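Local coordinates for protein alpha-11 giardin (Giardia intestinalis, PDB 2II2) that is an annexin that binds calcium and probably, in a calcium-dependent way, phospholipid membranes, with a likely role in parasite attachment and the cytoskeleton of the ventral disk, at residues Ile182-Asn194 with Arg220-Pro232. Residues are numbered along the deposited sequence; the frame is centred on the assembly and turned at random.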
ATOM      1  N   ILE A 182      15.661 -10.734  -1.744  1.00  7.84           N
ATOM      2  CA  ILE A 182      14.822 -10.035  -0.773  1.00  7.77           C
ATOM      3  C   ILE A 182      13.489 -10.760  -0.548  1.00  8.25           C
ATOM      4  O   ILE A 182      13.091 -11.015   0.590  1.00  8.36           O
ATOM      5  CB  ILE A 182      14.575  -8.594  -1.225  1.00  8.01           C
ATOM      6  CG1 ILE A 182      15.879  -7.792  -1.227  1.00  8.41           C
ATOM      7  CG2 ILE A 182      13.594  -7.904  -0.307  1.00  7.83           C
ATOM      8  CD1 ILE A 182      15.789  -6.455  -1.923  1.00 10.35           C
ATOM      9  N   ILE A 183      12.815 -11.103  -1.647  1.00  7.88           N
ATOM     10  CA  ILE A 183      11.483 -11.705  -1.561  1.00  9.13           C
ATOM     11  C   ILE A 183      11.447 -13.081  -0.891  1.00  8.70           C
ATOM     12  O   ILE A 183      10.423 -13.442  -0.286  1.00 10.50           O
ATOM     13  CB  ILE A 183      10.798 -11.793  -2.977  1.00  9.39           C
ATOM     14  CG1 ILE A 183      10.474 -10.413  -3.539  1.00 11.73           C
ATOM     15  CG2 ILE A 183       9.618 -12.793  -2.990  1.00 13.24           C
ATOM     16  CD1 ILE A 183       9.341  -9.739  -2.859  1.00 12.65           C
ATOM     17  N   THR A 184      12.542 -13.833  -0.993  1.00  8.40           N
ATOM     18  CA  THR A 184      12.571 -15.175  -0.423  1.00  9.04           C
ATOM     19  C   THR A 184      13.240 -15.242   0.939  1.00  8.51           C
ATOM     20  O   THR A 184      13.358 -16.330   1.499  1.00  9.66           O
ATOM     21  CB  THR A 184      13.278 -16.198  -1.355  1.00  9.56           C
ATOM     22  OG1 THR A 184      14.658 -15.845  -1.508  1.00  9.29           O
ATOM     23  CG2 THR A 184      12.619 -16.284  -2.730  1.00 11.06           C
ATOM     24  N   SER A 185      13.662 -14.116   1.501  1.00  8.73           N
ATOM     25  CA  SER A 185      14.319 -14.140   2.809  1.00  7.42           C
ATOM     26  C   SER A 185      13.312 -14.302   3.903  1.00  8.20           C
ATOM     27  O   SER A 185      12.284 -13.629   3.908  1.00 10.17           O
ATOM     28  CB  SER A 185      15.080 -12.836   3.080  1.00  8.57           C
ATOM     29  OG  SER A 185      16.173 -12.627   2.202  1.00  8.59           O
ATOM     30  N   THR A 186      13.644 -15.146   4.877  1.00  9.09           N
ATOM     31  CA  THR A 186      12.875 -15.122   6.108  1.00  9.19           C
ATOM     32  C   THR A 186      13.159 -13.826   6.883  1.00  9.27           C
ATOM     33  O   THR A 186      14.214 -13.207   6.710  1.00  9.55           O
ATOM     34  CB  THR A 186      13.201 -16.315   7.018  1.00  9.90           C
ATOM     35  OG1 THR A 186      14.561 -16.196   7.449  1.00 11.71           O
ATOM     36  CG2 THR A 186      12.979 -17.633   6.309  1.00 10.96           C
ATOM     37  N   ALA A 187      12.240 -13.452   7.762  1.00 10.94           N
ATOM     38  CA  ALA A 187      12.447 -12.254   8.578  1.00 11.10           C
ATOM     39  C   ALA A 187      13.681 -12.404   9.460  1.00 11.25           C
ATOM     40  O   ALA A 187      14.448 -11.458   9.625  1.00 11.54           O
ATOM     41  CB  ALA A 187      11.224 -11.934   9.433  1.00 12.99           C
ATOM     42  N   ASP A 188      13.876 -13.583  10.037  1.00 11.63           N
ATOM     43  CA  ASP A 188      15.013 -13.772  10.932  1.00 12.27           C
ATOM     44  C   ASP A 188      16.329 -13.600  10.188  1.00 11.99           C
ATOM     45  O   ASP A 188      17.224 -12.884  10.648  1.00 12.75           O
ATOM     46  CB  ASP A 188      14.962 -15.146  11.613  1.00 14.27           C
ATOM     47  CG  ASP A 188      13.928 -15.236  12.730  1.00 18.32           C
ATOM     48  OD1 ASP A 188      13.268 -14.241  13.073  1.00 20.42           O
ATOM     49  OD2 ASP A 188      13.789 -16.343  13.278  1.00 22.43           O
ATOM     50  N   GLU A 189      16.478 -14.288   9.054  1.00 10.28           N
ATOM     51  CA  GLU A 189      17.713 -14.146   8.305  1.00  8.92           C
ATOM     52  C   GLU A 189      17.877 -12.743   7.732  1.00  8.83           C
ATOM     53  O   GLU A 189      18.983 -12.212   7.713  1.00  9.48           O
ATOM     54  CB  GLU A 189      17.791 -15.156   7.174  1.00  8.24           C
ATOM     55  CG  GLU A 189      18.113 -16.542   7.691  1.00  9.88           C
ATOM     56  CD  GLU A 189      18.579 -17.542   6.620  1.00  9.55           C
ATOM     57  OE1 GLU A 189      18.397 -17.258   5.403  1.00  9.57           O
ATOM     58  OE2 GLU A 189      19.073 -18.641   7.026  1.00 10.30           O
ATOM     59  N   TYR A 190      16.782 -12.135   7.258  1.00  7.99           N
ATOM     60  CA  TYR A 190      16.920 -10.824   6.671  1.00  7.35           C
ATOM     61  C   TYR A 190      17.371  -9.741   7.664  1.00  8.54           C
ATOM     62  O   TYR A 190      18.123  -8.841   7.297  1.00  7.93           O
ATOM     63  CB  TYR A 190      15.617 -10.355   5.981  1.00  7.37           C
ATOM     64  CG  TYR A 190      15.894  -9.241   5.015  1.00  7.41           C
ATOM     65  CD1 TYR A 190      16.483  -9.513   3.785  1.00  8.32           C
ATOM     66  CD2 TYR A 190      15.625  -7.919   5.340  1.00  7.72           C
ATOM     67  CE1 TYR A 190      16.772  -8.493   2.873  1.00  7.19           C
ATOM     68  CE2 TYR A 190      15.891  -6.879   4.444  1.00  7.74           C
ATOM     69  CZ  TYR A 190      16.487  -7.171   3.198  1.00  7.10           C
ATOM     70  OH  TYR A 190      16.770  -6.168   2.278  1.00  7.99           O
ATOM     71  N   LYS A 191      16.906  -9.829   8.910  1.00  9.94           N
ATOM     72  CA  LYS A 191      17.369  -8.878   9.917  1.00 11.11           C
ATOM     73  C   LYS A 191      18.907  -8.949  10.002  1.00  9.88           C
ATOM     74  O   LYS A 191      19.593  -7.911  10.107  1.00 10.16           O
ATOM     75  CB  LYS A 191      16.762  -9.231  11.273  1.00 12.49           C
ATOM     76  CG  LYS A 191      17.022  -8.201  12.357  1.00 14.59           C
ATOM     77  CD  LYS A 191      16.365  -8.542  13.676  1.00 15.59           C
ATOM     78  CE  LYS A 191      16.569  -7.389  14.657  1.00 19.10           C
ATOM     79  NZ  LYS A 191      15.873  -7.686  15.938  1.00 22.40           N
ATOM     80  N   GLU A 192      19.442 -10.177   9.957  1.00  9.71           N
ATOM     81  CA  GLU A 192      20.882 -10.366   9.998  1.00  9.57           C
ATOM     82  C   GLU A 192      21.595  -9.890   8.713  1.00  9.46           C
ATOM     83  O   GLU A 192      22.673  -9.280   8.777  1.00  9.51           O
ATOM     84  CB  GLU A 192      21.189 -11.829  10.274  1.00 10.46           C
ATOM     85  CG  GLU A 192      20.649 -12.270  11.622  1.00 13.69           C
ATOM     86  CD  GLU A 192      20.445 -13.777  11.764  1.00 18.06           C
ATOM     87  OE1 GLU A 192      20.794 -14.541  10.833  1.00 20.64           O
ATOM     88  OE2 GLU A 192      19.918 -14.196  12.829  1.00 20.34           O
ATOM     89  N   ILE A 193      20.990 -10.154   7.545  1.00  8.33           N
ATOM     90  CA  ILE A 193      21.540  -9.715   6.274  1.00  8.10           C
ATOM     91  C   ILE A 193      21.622  -8.193   6.243  1.00  8.12           C
ATOM     92  O   ILE A 193      22.647  -7.624   5.829  1.00  8.95           O
ATOM     93  CB  ILE A 193      20.699 -10.259   5.098  1.00  8.22           C
ATOM     94  CG1 ILE A 193      20.838 -11.788   5.009  1.00  8.85           C
ATOM     95  CG2 ILE A 193      21.052  -9.557   3.790  1.00  9.18           C
ATOM     96  CD1 ILE A 193      19.734 -12.420   4.138  1.00 10.24           C
ATOM     97  N   ASN A 194      20.539  -7.554   6.699  1.00  7.61           N
ATOM     98  CA  ASN A 194      20.477  -6.119   6.749  1.00  8.04           C
ATOM     99  C   ASN A 194      21.578  -5.524   7.623  1.00  8.37           C
ATOM    100  O   ASN A 194      22.274  -4.579   7.214  1.00  8.38           O
ATOM    101  CB  ASN A 194      19.090  -5.699   7.230  1.00  8.18           C
ATOM    102  CG  ASN A 194      18.926  -4.221   7.297  1.00  8.35           C
ATOM    103  OD1 ASN A 194      18.964  -3.534   6.261  1.00  8.95           O
ATOM    104  ND2 ASN A 194      18.709  -3.694   8.501  1.00 10.10           N
ATOM    105  N   ARG A 220      11.409   2.525  -5.212  1.00  6.98           N
ATOM    106  CA  ARG A 220      10.371   2.457  -4.204  1.00  7.26           C
ATOM    107  C   ARG A 220       9.945   1.015  -3.947  1.00  6.66           C
ATOM    108  O   ARG A 220       9.779   0.587  -2.788  1.00  7.37           O
ATOM    109  CB  ARG A 220       9.166   3.281  -4.649  1.00  7.31           C
ATOM    110  CG  ARG A 220       7.948   3.246  -3.735  1.00  7.63           C
ATOM    111  CD  ARG A 220       6.817   3.920  -4.446  1.00  7.85           C
ATOM    112  NE  ARG A 220       5.560   4.015  -3.707  1.00  7.46           N
ATOM    113  CZ  ARG A 220       4.678   3.020  -3.601  1.00  6.87           C
ATOM    114  NH1 ARG A 220       4.893   1.825  -4.187  1.00  7.08           N
ATOM    115  NH2 ARG A 220       3.559   3.189  -2.913  1.00  7.51           N
ATOM    116  N   GLY A 221       9.760   0.249  -5.019  1.00  7.06           N
ATOM    117  CA  GLY A 221       9.292  -1.130  -4.836  1.00  6.65           C
ATOM    118  C   GLY A 221      10.311  -2.004  -4.094  1.00  5.95           C
ATOM    119  O   GLY A 221       9.961  -2.811  -3.218  1.00  6.30           O
ATOM    120  N   LEU A 222      11.583  -1.852  -4.467  1.00  6.69           N
ATOM    121  CA  LEU A 222      12.622  -2.602  -3.772  1.00  6.38           C
ATOM    122  C   LEU A 222      12.697  -2.198  -2.318  1.00  6.05           C
ATOM    123  O   LEU A 222      12.876  -3.034  -1.451  1.00  6.68           O
ATOM    124  CB  LEU A 222      13.992  -2.384  -4.448  1.00  7.39           C
ATOM    125  CG  LEU A 222      14.180  -3.133  -5.757  1.00  8.09           C
ATOM    126  CD1 LEU A 222      15.374  -2.563  -6.467  1.00  9.35           C
ATOM    127  CD2 LEU A 222      14.361  -4.658  -5.495  1.00  9.48           C
ATOM    128  N   CYS A 223      12.567  -0.900  -2.027  1.00  6.43           N
ATOM    129  CA  CYS A 223      12.590  -0.479  -0.627  1.00  6.41           C
ATOM    130  C   CYS A 223      11.395  -1.029   0.157  1.00  6.11           C
ATOM    131  O   CYS A 223      11.520  -1.323   1.336  1.00  6.36           O
ATOM    132  CB  CYS A 223      12.626   1.041  -0.511  1.00  7.14           C
ATOM    133  SG  CYS A 223      14.204   1.784  -0.929  1.00  7.81           S
ATOM    134  N   ILE A 224      10.228  -1.118  -0.476  1.00  6.68           N
ATOM    135  CA  ILE A 224       9.067  -1.669   0.197  1.00  6.80           C
ATOM    136  C   ILE A 224       9.313  -3.145   0.562  1.00  6.01           C
ATOM    137  O   ILE A 224       9.015  -3.609   1.687  1.00  6.78           O
ATOM    138  CB  ILE A 224       7.785  -1.483  -0.635  1.00  6.16           C
ATOM    139  CG1 ILE A 224       7.366  -0.017  -0.607  1.00  6.71           C
ATOM    140  CG2 ILE A 224       6.664  -2.373  -0.126  1.00  6.78           C
ATOM    141  CD1 ILE A 224       6.283   0.347  -1.602  1.00  8.31           C
ATOM    142  N   ALA A 225       9.813  -3.906  -0.411  1.00  6.59           N
ATOM    143  CA  ALA A 225      10.077  -5.327  -0.155  1.00  6.75           C
ATOM    144  C   ALA A 225      11.127  -5.521   0.941  1.00  6.87           C
ATOM    145  O   ALA A 225      10.981  -6.369   1.839  1.00  7.22           O
ATOM    146  CB  ALA A 225      10.471  -6.039  -1.417  1.00  7.66           C
ATOM    147  N   HIS A 226      12.184  -4.728   0.872  1.00  6.55           N
ATOM    148  CA  HIS A 226      13.227  -4.685   1.906  1.00  6.22           C
ATOM    149  C   HIS A 226      12.629  -4.396   3.276  1.00  5.76           C
ATOM    150  O   HIS A 226      12.836  -5.136   4.230  1.00  7.10           O
ATOM    151  CB  HIS A 226      14.229  -3.592   1.485  1.00  6.78           C
ATOM    152  CG  HIS A 226      15.054  -3.050   2.607  1.00  7.36           C
ATOM    153  ND1 HIS A 226      16.038  -3.781   3.235  1.00  7.48           N
ATOM    154  CD2 HIS A 226      14.997  -1.852   3.227  1.00  8.32           C
ATOM    155  CE1 HIS A 226      16.557  -3.038   4.196  1.00  8.24           C
ATOM    156  NE2 HIS A 226      15.953  -1.865   4.204  1.00  8.05           N
ATOM    157  N   TYR A 227      11.889  -3.299   3.382  1.00  6.14           N
ATOM    158  CA  TYR A 227      11.351  -2.915   4.681  1.00  6.34           C
ATOM    159  C   TYR A 227      10.327  -3.907   5.206  1.00  6.55           C
ATOM    160  O   TYR A 227      10.234  -4.074   6.409  1.00  7.70           O
ATOM    161  CB  TYR A 227      10.813  -1.483   4.661  1.00  6.42           C
ATOM    162  CG  TYR A 227      11.899  -0.441   4.823  1.00  6.72           C
ATOM    163  CD1 TYR A 227      12.055   0.590   3.916  1.00  6.72           C
ATOM    164  CD2 TYR A 227      12.771  -0.489   5.915  1.00  7.11           C
ATOM    165  CE1 TYR A 227      13.061   1.567   4.085  1.00  7.38           C
ATOM    166  CE2 TYR A 227      13.766   0.477   6.088  1.00  7.29           C
ATOM    167  CZ  TYR A 227      13.907   1.499   5.176  1.00  6.75           C
ATOM    168  OH  TYR A 227      14.868   2.453   5.398  1.00  9.17           O
ATOM    169  N   TYR A 228       9.555  -4.537   4.319  1.00  6.48           N
ATOM    170  CA  TYR A 228       8.552  -5.511   4.731  1.00  7.12           C
ATOM    171  C   TYR A 228       9.202  -6.629   5.535  1.00  6.91           C
ATOM    172  O   TYR A 228       8.650  -7.097   6.522  1.00  7.49           O
ATOM    173  CB  TYR A 228       7.807  -6.077   3.508  1.00  7.93           C
ATOM    174  CG  TYR A 228       6.677  -6.981   3.957  1.00  7.67           C
ATOM    175  CD1 TYR A 228       5.419  -6.444   4.253  1.00  7.94           C
ATOM    176  CD2 TYR A 228       6.859  -8.337   4.092  1.00  8.55           C
ATOM    177  CE1 TYR A 228       4.374  -7.251   4.703  1.00  8.02           C
ATOM    178  CE2 TYR A 228       5.817  -9.154   4.551  1.00 10.22           C
ATOM    179  CZ  TYR A 228       4.574  -8.607   4.851  1.00  9.63           C
ATOM    180  OH  TYR A 228       3.543  -9.398   5.311  1.00 10.43           O
ATOM    181  N   ASN A 229      10.385  -7.038   5.075  1.00  7.29           N
ATOM    182  CA  ASN A 229      11.133  -8.071   5.768  1.00  6.89           C
ATOM    183  C   ASN A 229      11.519  -7.688   7.206  1.00  7.88           C
ATOM    184  O   ASN A 229      11.628  -8.539   8.074  1.00  9.21           O
ATOM    185  CB  ASN A 229      12.390  -8.448   5.031  1.00  7.30           C
ATOM    186  CG  ASN A 229      12.130  -9.232   3.764  1.00  8.36           C
ATOM    187  OD1 ASN A 229      11.040  -9.772   3.570  1.00 11.13           O
ATOM    188  ND2 ASN A 229      13.126  -9.308   2.902  1.00  8.95           N
ATOM    189  N   LEU A 230      11.818  -6.412   7.398  1.00  8.12           N
ATOM    190  CA  LEU A 230      12.161  -5.902   8.727  1.00  8.25           C
ATOM    191  C   LEU A 230      10.927  -5.767   9.630  1.00  8.04           C
ATOM    192  O   LEU A 230      10.949  -6.219  10.791  1.00  9.50           O
ATOM    193  CB  LEU A 230      12.930  -4.592   8.600  1.00  8.24           C
ATOM    194  CG  LEU A 230      14.297  -4.693   7.888  1.00  9.79           C
ATOM    195  CD1 LEU A 230      14.930  -3.308   7.690  1.00  9.09           C
ATOM    196  CD2 LEU A 230      15.274  -5.643   8.569  1.00 11.67           C
ATOM    197  N   ALA A 231       9.837  -5.211   9.090  1.00  7.38           N
ATOM    198  CA  ALA A 231       8.533  -5.228   9.755  1.00  7.41           C
ATOM    199  C   ALA A 231       7.482  -4.819   8.737  1.00  7.20           C
ATOM    200  O   ALA A 231       7.659  -3.852   8.037  1.00  7.52           O
ATOM    201  CB  ALA A 231       8.483  -4.229  10.899  1.00  7.94           C
ATOM    202  N   PRO A 232       6.374  -5.539   8.623  1.00  7.94           N
ATOM    203  CA  PRO A 232       5.333  -5.119   7.690  1.00  8.09           C
ATOM    204  C   PRO A 232       4.948  -3.653   7.791  1.00  7.67           C
ATOM    205  O   PRO A 232       4.784  -2.979   6.769  1.00  7.99           O
ATOM    206  CB  PRO A 232       4.194  -6.056   8.034  1.00  8.30           C
ATOM    207  CG  PRO A 232       4.939  -7.330   8.356  1.00  9.19           C
ATOM    208  CD  PRO A 232       6.092  -6.860   9.206  1.00  8.86           C
TER
HETATM  209  O   HOH W   1      13.666  -9.023   9.676  1.00 21.77           O
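The helix-turn-helix of helices 175-184 and 187-201 in this annexin packs against the C-terminal half of helix 216-230, with N229 inserted between I182 and Y190. Asparagine suits this wedge because one short side chain brings a CB to the ring edge and an NH2 to both the ring face and a carbonyl. Its ND2 gives a nearly straight hydrogen bond to I182 O at 2.9 Å, a carbonyl near the end of its helix that also accepts from S185 N on the opposite face of its plane. The same ND2 lies over the centre of the Y190 ring, 3.4 Å above it, with amide and ring planes 67° apart, while N229 CB packs against Y190 CD2 at 3.3 Å. Because CG of Y190 is anti to its backbone N (chi1 -161°), the ring reaches across to helix 216-230. Tyrosine is long enough to span this gap and ends in a hydroxyl that can pair with an imidazole nitrogen: Y190 OH and H226 ND1 share a 2.7 Å hydrogen bond in the plane of the imidazole. N194 OD1 also meets the imidazole edge, 3.2 Å from H226 CE1. The branched side chain of I182 is a knob in the hole formed by L222, A225, H226 and N229; the small A225 lets CG2 of I182 come within 3.8 Å of its CB. The apolar L230 lines the rim of the Y190 ring with CD2, and a water donates to both A187 O and N229 O. Beyond them, helix 205-212 touches L222, H226 and N194, and helix 156-169 packs on I193.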